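Local coordinates for HAD hydrolase, family IA, variant 3 (Entamoeba histolytica, PDB 6W04), which probably acts as a magnesium-dependent hydrolase of the haloacid dehalogenase superfamily, at residues A[9-14]-A[167-172]; A[28-33]-A[53-58]. One frame throughout, in Å; residues are numbered along the deposited sequence.

Interaction 1: residues A[9-14]-A[167-172]; sequences NGTLIF and FEDTIS. With MG (magnesium ion), chain B; SO4 (sulfate ion), chain D.
Phe167 meets Thr11 through its CB, which lies 3.9 Å from Thr11 CG2, and the two side chains cross at about a right angle. The Phe167 ring runs on past this contact to pack edge-to-face with Phe209. Next comes Glu168, whose chain bends at chi2 (-76°). Its OE1 accepts the N-H of Asp169 on the anti lone pair, while Lys144 and Tyr150 hold OE2. The same OE1 accepts a proton from water 1, a magnesium ligand, so Glu168 is second-shell in this model, although seen to bind magnesium in a crystal structure of this protein.

Asp169 carries the direct link. With chi1 at 68°, CG sits between the backbone N and carbonyl carbon. Asp169 OD2 binds magnesium at 2.1 Å, as does Asn9 O, also at 2.1 Å; Asp7 and waters 1 and 2 are further ligands. Shared coordination explains why Asp169 OD2 and Asn9 O approach to 3.0 Å without a hydrogen bond. Thr11 OG1 stands 3.1 Å from Asp169 OD2, but Asp7 OD2 competes for its proton. Asp169 OD1 accepts from water 2 and lies 3.3 Å from the CA of Gly10, a residue with positive phi. At the N-cap, Thr170 OG1 accepts from Gly173 N and donates to O2 of a sulfate, probably from the crystallisation liquor, at 2.8 Å.

This is the HAD metal site at the C-terminal ends of parallel neighbouring strands 3-7 and 164-168, the latter flanked on its other side by strand 183-187 and leading into helix 171-180.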
loop_
_atom_site.group_PDB
_atom_site.type_symbol
_atom_site.label_atom_id
_atom_site.label_comp_id
_atom_site.label_asym_id
_atom_site.label_seq_id
_atom_site.Cartn_x
_atom_site.Cartn_y
_atom_site.Cartn_z
ATOM N N ASN A 9 0.706 -0.992 2.741
ATOM C CA ASN A 9 0.316 -2.401 2.704
ATOM C C ASN A 9 0.894 -3.100 1.480
ATOM O O ASN A 9 0.692 -2.663 0.346
ATOM C CB ASN A 9 -1.208 -2.512 2.686
ATOM C CG ASN A 9 -1.837 -1.803 3.861
ATOM O OD1 ASN A 9 -2.355 -0.686 3.741
ATOM N ND2 ASN A 9 -1.751 -2.431 5.023
ATOM N N GLY A 10 1.593 -4.208 1.711
ATOM C CA GLY A 10 2.198 -4.969 0.630
ATOM C C GLY A 10 3.520 -4.414 0.157
ATOM O O GLY A 10 4.215 -5.083 -0.607
ATOM N N THR A 11 3.897 -3.229 0.620
ATOM C CA THR A 11 5.122 -2.556 0.214
ATOM C C THR A 11 6.070 -2.385 1.396
ATOM O O THR A 11 7.195 -2.896 1.357
ATOM C CB THR A 11 4.759 -1.192 -0.420
ATOM O OG1 THR A 11 4.044 -1.404 -1.651
ATOM C CG2 THR A 11 6.009 -0.354 -0.697
ATOM N N LEU A 12 5.646 -1.685 2.457
ATOM C CA LEU A 12 6.470 -1.559 3.657
ATOM C C LEU A 12 6.270 -2.705 4.638
ATOM O O LEU A 12 7.184 -3.003 5.422
ATOM C CB LEU A 12 6.187 -0.222 4.358
ATOM C CG LEU A 12 6.886 0.982 3.718
ATOM C CD1 LEU A 12 6.451 2.287 4.365
ATOM C CD2 LEU A 12 8.438 0.841 3.790
ATOM N N ILE A 13 5.104 -3.351 4.634
ATOM C CA ILE A 13 4.906 -4.604 5.357
ATOM C C ILE A 13 4.286 -5.625 4.405
ATOM O O ILE A 13 3.465 -5.274 3.558
ATOM C CB ILE A 13 4.027 -4.416 6.617
ATOM C CG1 ILE A 13 2.613 -3.902 6.275
ATOM C CG2 ILE A 13 4.707 -3.476 7.629
ATOM C CD1 ILE A 13 1.656 -3.921 7.532
ATOM N N PHE A 14 4.695 -6.891 4.523
ATOM C CA PHE A 14 4.168 -7.924 3.622
ATOM C C PHE A 14 2.965 -8.560 4.317
ATOM O O PHE A 14 3.036 -9.649 4.876
ATOM C CB PHE A 14 5.244 -8.946 3.260
ATOM C CG PHE A 14 6.306 -8.426 2.301
ATOM C CD1 PHE A 14 6.500 -7.059 2.113
ATOM C CD2 PHE A 14 7.098 -9.317 1.575
ATOM C CE1 PHE A 14 7.484 -6.578 1.240
ATOM C CE2 PHE A 14 8.086 -8.843 0.691
ATOM C CZ PHE A 14 8.277 -7.469 0.527
ATOM N N PHE A 167 7.188 3.701 -4.450
ATOM C CA PHE A 167 7.306 2.258 -4.251
ATOM C C PHE A 167 5.900 1.688 -4.093
ATOM O O PHE A 167 5.137 2.154 -3.245
ATOM C CB PHE A 167 8.135 1.929 -3.008
ATOM C CG PHE A 167 9.626 2.207 -3.166
ATOM C CD1 PHE A 167 10.206 3.315 -2.574
ATOM C CD2 PHE A 167 10.431 1.332 -3.870
ATOM C CE1 PHE A 167 11.580 3.559 -2.683
ATOM C CE2 PHE A 167 11.801 1.565 -4.011
ATOM C CZ PHE A 167 12.371 2.684 -3.411
ATOM N N GLU A 168 5.562 0.693 -4.905
ATOM C CA GLU A 168 4.198 0.183 -4.933
ATOM C C GLU A 168 4.248 -1.311 -5.215
ATOM O O GLU A 168 5.214 -1.804 -5.800
ATOM C CB GLU A 168 3.365 0.901 -6.002
ATOM C CG GLU A 168 2.536 2.030 -5.484
ATOM C CD GLU A 168 1.303 1.529 -4.756
ATOM O OE1 GLU A 168 1.154 0.281 -4.602
ATOM O OE2 GLU A 168 0.485 2.385 -4.352
ATOM N N ASP A 169 3.187 -2.031 -4.804
ATOM C CA ASP A 169 3.154 -3.490 -4.939
ATOM C C ASP A 169 1.995 -4.022 -5.771
ATOM O O ASP A 169 1.920 -5.240 -5.983
ATOM C CB ASP A 169 3.103 -4.170 -3.561
ATOM C CG ASP A 169 1.789 -3.933 -2.834
ATOM O OD1 ASP A 169 1.095 -4.922 -2.498
ATOM O OD2 ASP A 169 1.460 -2.752 -2.580
ATOM N N THR A 170 1.088 -3.165 -6.242
ATOM C CA THR A 170 -0.076 -3.624 -6.985
ATOM C C THR A 170 -0.185 -2.916 -8.326
ATOM O O THR A 170 0.385 -1.843 -8.542
ATOM C CB THR A 170 -1.381 -3.371 -6.223
ATOM O OG1 THR A 170 -1.540 -1.954 -6.059
ATOM C CG2 THR A 170 -1.348 -4.067 -4.852
ATOM N N ILE A 171 -0.987 -3.529 -9.201
ATOM C CA ILE A 171 -1.279 -2.948 -10.505
ATOM C C ILE A 171 -1.921 -1.571 -10.348
ATOM O O ILE A 171 -1.470 -0.586 -10.938
ATOM C CB ILE A 171 -2.170 -3.911 -11.311
ATOM C CG1 ILE A 171 -1.387 -5.197 -11.591
ATOM C CG2 ILE A 171 -2.711 -3.248 -12.604
ATOM C CD1 ILE A 171 -2.246 -6.328 -12.141
ATOM N N SER A 172 -2.981 -1.484 -9.538
ATOM C CA SER A 172 -3.681 -0.206 -9.416
ATOM C C SER A 172 -2.782 0.860 -8.798
ATOM O O SER A 172 -2.848 2.037 -9.175
ATOM C CB SER A 172 -4.968 -0.373 -8.603
ATOM O OG SER A 172 -5.995 -0.936 -9.399
HETATM MG MG MG B . -0.029 -1.817 -1.451
HETATM S S SO4 D . -4.846 -1.019 -4.351
HETATM O O1 SO4 D . -5.064 -2.446 -4.582
HETATM O O2 SO4 D . -3.412 -0.741 -4.331
HETATM O O3 SO4 D . -5.449 -0.612 -3.089
HETATM O O4 SO4 D . -5.499 -0.264 -5.410
HETATM O O HOH W 1 -0.707 -0.794 -3.195
HETATM O O HOH W 2 -1.104 -3.737 -1.583
#

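Interaction 2: residues A[28-33]-A[53-58]; sequences KRIRGT and EHILNK
Two helix C-termini meet here in the all-helical insertion that follows the first strand, consistent with the C1 cap of HAD hydrolases: Ile30 and Arg31 of helix 16-31 face His54, Ile55 and Leu56 of helix 48-56. The second helix ends in a Schellman motif, evidenced by positive phi at C-prime Asn57, the bond from Lys58 N to Glu53 O and the weak one from Asn57 N to His54 O. Helix 16-31 gives way to Gly32, also with positive phi.

The apolar part of the contact centres on one methyl. Ile30 CG2, anti to its backbone N, touches Ile55 CG2 at 3.7 Å and Leu56 CD2 at 3.6 Å. Ile30 crosses Ile55 at about a right angle, and Ile55 also packs on Trp23 and Ala27 of helix 16-31.

Beside this patch, Arg31 passes Ile55 with its CB 3.8 Å from Ile55 O and extends from CG to NE. Its NE donates to Thr33 O at 2.9 Å, with an N-H...O angle of 155° and the donor above the carbonyl plane; a weak second bond goes to Thr33 OG1. Glu39 joins the two sides: one carboxylate oxygen forms a salt bridge with Arg31 NH2, and the other hydrogen-bonds His54 NE2. The guanidinium and imidazole planes are 46° apart. A polar bridge completes the contact, water 3 lying in the guanidinium plane at its edge, accepting from Arg31 NH1 at 2.8 Å and donating to His54 O at 2.8 Å.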
loop_
_atom_site.group_PDB
_atom_site.type_symbol
_atom_site.label_atom_id
_atom_site.label_comp_id
_atom_site.label_asym_id
_atom_site.label_seq_id
_atom_site.Cartn_x
_atom_site.Cartn_y
_atom_site.Cartn_z
ATOM N N LYS A 28 -16.128 -17.359 6.117
ATOM C CA LYS A 28 -16.619 -18.493 6.893
ATOM C C LYS A 28 -17.711 -18.050 7.858
ATOM O O LYS A 28 -18.725 -18.736 8.019
ATOM C CB LYS A 28 -15.454 -19.155 7.640
ATOM C CG LYS A 28 -15.821 -20.351 8.585
ATOM C CD LYS A 28 -16.162 -21.627 7.804
ATOM C CE LYS A 28 -16.565 -22.785 8.712
ATOM N NZ LYS A 28 -17.095 -23.951 7.931
ATOM N N ARG A 29 -17.521 -16.895 8.499
ATOM C CA ARG A 29 -18.495 -16.406 9.466
ATOM C C ARG A 29 -19.818 -16.083 8.793
ATOM O O ARG A 29 -20.883 -16.396 9.336
ATOM C CB ARG A 29 -17.954 -15.163 10.177
ATOM C CG ARG A 29 -16.747 -15.459 11.062
ATOM C CD ARG A 29 -16.237 -14.217 11.796
ATOM N NE ARG A 29 -15.022 -14.537 12.550
ATOM C CZ ARG A 29 -14.354 -13.674 13.309
ATOM N NH1 ARG A 29 -14.787 -12.426 13.415
ATOM N NH2 ARG A 29 -13.258 -14.065 13.968
ATOM N N ILE A 30 -19.758 -15.492 7.604
ATOM C CA ILE A 30 -20.941 -14.947 6.943
ATOM C C ILE A 30 -21.654 -16.003 6.126
ATOM O O ILE A 30 -22.864 -16.217 6.266
ATOM C CB ILE A 30 -20.557 -13.738 6.060
ATOM C CG1 ILE A 30 -20.134 -12.554 6.931
ATOM C CG2 ILE A 30 -21.770 -13.359 5.143
ATOM C CD1 ILE A 30 -19.259 -11.525 6.216
ATOM N N ARG A 31 -20.930 -16.673 5.238
ATOM C CA ARG A 31 -21.575 -17.639 4.363
ATOM C C ARG A 31 -21.403 -19.076 4.828
ATOM O O ARG A 31 -22.087 -19.966 4.303
ATOM C CB ARG A 31 -21.059 -17.463 2.920
ATOM C CG ARG A 31 -19.691 -18.092 2.635
ATOM C CD ARG A 31 -19.215 -17.776 1.215
ATOM N NE ARG A 31 -17.995 -18.508 0.920
ATOM C CZ ARG A 31 -17.344 -18.521 -0.242
ATOM N NH1 ARG A 31 -17.758 -17.802 -1.277
ATOM N NH2 ARG A 31 -16.256 -19.274 -0.366
ATOM N N GLY A 32 -20.553 -19.331 5.827
ATOM C CA GLY A 32 -20.389 -20.674 6.340
ATOM C C GLY A 32 -19.215 -21.443 5.766
ATOM O O GLY A 32 -18.963 -22.568 6.208
ATOM N N THR A 33 -18.518 -20.895 4.767
ATOM C CA THR A 33 -17.342 -21.536 4.198
ATOM C C THR A 33 -16.325 -20.449 3.889
ATOM O O THR A 33 -16.702 -19.359 3.430
ATOM C CB THR A 33 -17.641 -22.329 2.917
ATOM O OG1 THR A 33 -18.127 -21.438 1.916
ATOM C CG2 THR A 33 -18.671 -23.415 3.174
ATOM N N GLU A 53 -19.588 -8.259 -1.228
ATOM C CA GLU A 53 -20.603 -8.640 -2.205
ATOM C C GLU A 53 -20.351 -10.035 -2.759
ATOM O O GLU A 53 -21.297 -10.787 -2.996
ATOM C CB GLU A 53 -20.667 -7.613 -3.348
ATOM C CG GLU A 53 -21.196 -6.255 -2.843
ATOM C CD GLU A 53 -21.138 -5.168 -3.892
ATOM O OE1 GLU A 53 -20.291 -5.276 -4.807
ATOM O OE2 GLU A 53 -21.967 -4.234 -3.813
ATOM N N HIS A 54 -19.089 -10.393 -2.997
ATOM C CA HIS A 54 -18.800 -11.762 -3.414
ATOM C C HIS A 54 -19.248 -12.761 -2.353
ATOM O O HIS A 54 -19.884 -13.776 -2.669
ATOM C CB HIS A 54 -17.312 -11.955 -3.682
ATOM C CG HIS A 54 -16.970 -13.357 -4.076
ATOM N ND1 HIS A 54 -17.029 -13.792 -5.382
ATOM C CD2 HIS A 54 -16.617 -14.431 -3.336
ATOM C CE1 HIS A 54 -16.707 -15.076 -5.431
ATOM N NE2 HIS A 54 -16.439 -15.483 -4.202
ATOM N N ILE A 55 -18.923 -12.485 -1.093
ATOM C CA ILE A 55 -19.216 -13.408 0.003
ATOM C C ILE A 55 -20.722 -13.560 0.198
ATOM O O ILE A 55 -21.227 -14.672 0.385
ATOM C CB ILE A 55 -18.523 -12.918 1.291
ATOM C CG1 ILE A 55 -16.996 -13.091 1.162
ATOM C CG2 ILE A 55 -19.110 -13.646 2.528
ATOM C CD1 ILE A 55 -16.157 -12.292 2.190
ATOM N N LEU A 56 -21.466 -12.451 0.155
ATOM C CA LEU A 56 -22.925 -12.520 0.212
ATOM C C LEU A 56 -23.545 -12.993 -1.099
ATOM O O LEU A 56 -24.714 -13.405 -1.111
ATOM C CB LEU A 56 -23.496 -11.143 0.580
ATOM C CG LEU A 56 -23.115 -10.620 1.959
ATOM C CD1 LEU A 56 -23.352 -9.119 2.012
ATOM C CD2 LEU A 56 -23.921 -11.350 3.036
ATOM N N ASN A 57 -22.787 -12.961 -2.193
ATOM C CA ASN A 57 -23.305 -13.160 -3.548
ATOM C C ASN A 57 -24.454 -12.204 -3.835
ATOM O O ASN A 57 -25.500 -12.593 -4.362
ATOM C CB ASN A 57 -23.729 -14.613 -3.790
ATOM C CG ASN A 57 -23.776 -14.959 -5.267
ATOM O OD1 ASN A 57 -23.012 -14.407 -6.063
ATOM N ND2 ASN A 57 -24.704 -15.840 -5.652
ATOM N N LYS A 58 -24.242 -10.926 -3.519
ATOM C CA LYS A 58 -25.284 -9.931 -3.752
ATOM C C LYS A 58 -24.666 -8.541 -3.710
ATOM O O LYS A 58 -23.857 -8.252 -2.838
ATOM C CB LYS A 58 -26.386 -10.053 -2.694
ATOM C CG LYS A 58 -27.547 -9.143 -2.836
ATOM C CD LYS A 58 -28.613 -9.536 -1.835
ATOM C CE LYS A 58 -29.917 -8.859 -2.144
ATOM N NZ LYS A 58 -31.035 -9.574 -1.484
HETATM O O HOH W 3 -20.171 -16.538 -2.065
#

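Interaction 1 is buried, its centre about 4 Å from the centre of the chain; interaction 2 lies on the surface, its centre about 25 Å from the chain centre. Their centres are about 27 Å apart and their nearest atoms about 16 Å apart. The former joins the loop after strand 3-7 to the end of strand 164-168 and the turn into helix 171-180, the latter two helix ends. Interaction 2 is nested inside the loop closed by interaction 1, consistent with a helical cap inserted into the hydrolase core. Helix 16-31 follows the 9-14 loop and ends within 28-33. Metal coordination governs the first contact; aliphatic packing, a water bridge and the shared partner Glu39 make up the second.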